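Local coordinates for carbohydrate-binding protein (Flavonifractor plautii, PDB 6N1B), which is an N-acetylgalactosamine deacetylase, probably acting on the A blood group antigen in a gut bacterial pathway that converts A to O type blood, at residues N394-V397 with E398-R401. Residues are numbered along the deposited sequence; the frame is centred on the assembly and turned at random.
Sequences NSFV and EMMR
S395 and E398 meet in an N-cap: the hydroxyl of S395 accepts the backbone N-H of E398, with OG 3.0 Å from N in a nearly straight bond (171°), where strand 385-395 of a four-stranded antiparallel sheet gives way to helix 396-404. Serine suits the place because its short side chain can reach an amide that the first helical turn leaves without a carbonyl partner. Helical bonds then follow from M399 N to S395 O and from M400 N to F396 O, both at 2.9 Å.

Packing is tight on the buried side. The F396 side chain leaves with CG anti to the backbone N (chi1 174°), which sets its ring beside both methionines. M400 CG lies over one face, 3.8 Å from the ring centroid and 20° off the normal, a CH-pi contact, while SD sits more obliquely in a Met-aromatic contact. M399 CE approaches the same ring at a slant, 3.5 Å from CD1. Long, flexible methionines can bend to fit a flat ring; F396 and M399 also rest on M352 of the neighbouring strand 351-361, joining the helix to the sheet.

Looser, more polar contacts mark the outer side. The N394 amide comes near E398 CB, but its ND2 is bonded to A28 O, just ahead of the short edge strand 30-31. E398 is exposed, and its carboxylate forms a long salt bridge to R401, OE2 to NH1 at 3.5 Å. Its negative charge in the first turn probably interacts favourably with the partial positive charge of the helix N-terminus. The extended R401 chain runs alongside branched V397, whose methyl CG1 covers one guanidinium face toward its rim, 3.6 Å from NE, leaving that N-H to bond Y409 O.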
ATOM      1  N   ASN A 394      -3.506 -16.115  -7.794  1.00  9.49           N
ATOM      2  CA  ASN A 394      -3.277 -17.163  -8.800  1.00  9.91           C
ATOM      3  C   ASN A 394      -1.979 -17.885  -8.384  1.00  9.95           C
ATOM      4  O   ASN A 394      -1.149 -17.308  -7.632  1.00 10.79           O
ATOM      5  CB  ASN A 394      -3.120 -16.582 -10.236  1.00  9.70           C
ATOM      6  CG  ASN A 394      -3.443 -17.571 -11.330  1.00 11.64           C
ATOM      7  OD1 ASN A 394      -3.749 -18.776 -11.041  1.00 12.33           O
ATOM      8  ND2 ASN A 394      -3.449 -17.095 -12.549  1.00 13.48           N
ATOM      9  N   SER A 395      -1.770 -19.054  -8.970  1.00 10.68           N
ATOM     10  CA  SER A 395      -0.462 -19.659  -9.015  1.00  9.89           C
ATOM     11  C   SER A 395       0.529 -18.668  -9.654  1.00  9.53           C
ATOM     12  O   SER A 395       0.173 -18.059 -10.673  1.00 10.10           O
ATOM     13  CB  SER A 395      -0.558 -20.951  -9.902  1.00 12.88           C
ATOM     14  OG  SER A 395       0.510 -21.268 -10.616  1.00 15.80           O
ATOM     15  N   PHE A 396       1.689 -18.572  -9.071  1.00  9.81           N
ATOM     16  CA  PHE A 396       2.742 -17.708  -9.668  1.00  9.92           C
ATOM     17  C   PHE A 396       3.057 -18.189 -11.105  1.00  9.84           C
ATOM     18  O   PHE A 396       3.112 -17.336 -12.042  1.00 10.12           O
ATOM     19  CB  PHE A 396       4.001 -17.796  -8.813  1.00 11.40           C
ATOM     20  CG  PHE A 396       5.168 -17.039  -9.454  1.00 12.98           C
ATOM     21  CD1 PHE A 396       5.241 -15.701  -9.373  1.00 14.68           C
ATOM     22  CD2 PHE A 396       6.177 -17.713 -10.119  1.00 15.48           C
ATOM     23  CE1 PHE A 396       6.362 -14.983  -9.937  1.00 15.37           C
ATOM     24  CE2 PHE A 396       7.185 -17.016 -10.720  1.00 17.39           C
ATOM     25  CZ  PHE A 396       7.244 -15.684 -10.628  1.00 15.01           C
ATOM     26  N   VAL A 397       3.152 -19.501 -11.330  1.00  9.85           N
ATOM     27  CA  VAL A 397       3.480 -19.974 -12.657  1.00 10.95           C
ATOM     28  C   VAL A 397       2.357 -19.636 -13.627  1.00  9.89           C
ATOM     29  O   VAL A 397       2.623 -19.192 -14.751  1.00 10.90           O
ATOM     30  CB  VAL A 397       3.803 -21.504 -12.622  1.00 12.34           C
ATOM     31  CG1 VAL A 397       3.847 -22.130 -13.977  1.00 14.08           C
ATOM     32  CG2 VAL A 397       5.085 -21.748 -11.845  1.00 14.03           C
ATOM     33  N   GLU A 398       1.092 -19.873 -13.233  1.00  9.84           N
ATOM     34  CA  GLU A 398       0.041 -19.577 -14.176  1.00 11.06           C
ATOM     35  C   GLU A 398      -0.069 -18.081 -14.487  1.00 11.18           C
ATOM     36  O   GLU A 398      -0.339 -17.673 -15.633  1.00 11.12           O
ATOM     37  CB  GLU A 398      -1.347 -20.116 -13.646  1.00 13.35           C
ATOM     38  CG  GLU A 398      -1.374 -21.619 -13.592  1.00 16.83           C
ATOM     39  CD  GLU A 398      -1.373 -22.315 -14.907  1.00 27.01           C
ATOM     40  OE1 GLU A 398      -1.659 -21.731 -15.975  1.00 28.21           O
ATOM     41  OE2 GLU A 398      -1.145 -23.582 -14.883  1.00 44.94           O
ATOM     42  N   MET A 399       0.165 -17.271 -13.473  1.00  9.62           N
ATOM     43  CA  MET A 399       0.202 -15.826 -13.659  1.00  9.32           C
ATOM     44  C   MET A 399       1.264 -15.454 -14.716  1.00  9.87           C
ATOM     45  O   MET A 399       0.985 -14.676 -15.666  1.00 10.32           O
ATOM     46  CB  MET A 399       0.505 -15.144 -12.374  1.00 10.06           C
ATOM     47  CG  MET A 399       0.684 -13.605 -12.484  1.00 10.74           C
ATOM     48  SD  MET A 399       1.552 -12.926 -11.026  1.00 10.81           S
ATOM     49  CE  MET A 399       3.149 -13.593 -11.263  1.00 11.38           C
ATOM     50  N   MET A 400       2.477 -15.967 -14.523  1.00  9.02           N
ATOM     51  CA  MET A 400       3.607 -15.681 -15.473  1.00  9.84           C
ATOM     52  C   MET A 400       3.255 -16.148 -16.897  1.00 10.14           C
ATOM     53  O   MET A 400       3.555 -15.430 -17.850  1.00 10.82           O
ATOM     54  CB  MET A 400       4.841 -16.364 -14.984  1.00 11.44           C
ATOM     55  CG  MET A 400       5.415 -15.784 -13.689  1.00 10.45           C
ATOM     56  SD  MET A 400       6.003 -14.087 -13.796  1.00 11.78           S
ATOM     57  CE  MET A 400       7.548 -14.357 -14.659  1.00 13.31           C
ATOM     58  N   ARG A 401       2.586 -17.271 -17.009  1.00 10.90           N
ATOM     59  CA  ARG A 401       2.227 -17.808 -18.339  1.00 10.91           C
ATOM     60  C   ARG A 401       1.301 -16.787 -19.048  1.00 10.78           C
ATOM     61  O   ARG A 401       1.457 -16.490 -20.280  1.00 12.54           O
ATOM     62  CB  ARG A 401       1.562 -19.172 -18.260  1.00 12.65           C
ATOM     63  CG  ARG A 401       2.518 -20.216 -17.844  1.00 13.41           C
ATOM     64  CD  ARG A 401       1.866 -21.577 -17.656  1.00 15.62           C
ATOM     65  NE  ARG A 401       2.910 -22.516 -17.402  1.00 15.66           N
ATOM     66  CZ  ARG A 401       2.730 -23.766 -17.117  1.00 17.45           C
ATOM     67  NH1 ARG A 401       1.514 -24.318 -17.052  1.00 17.39           N
ATOM     68  NH2 ARG A 401       3.746 -24.524 -16.946  1.00 16.55           N
TER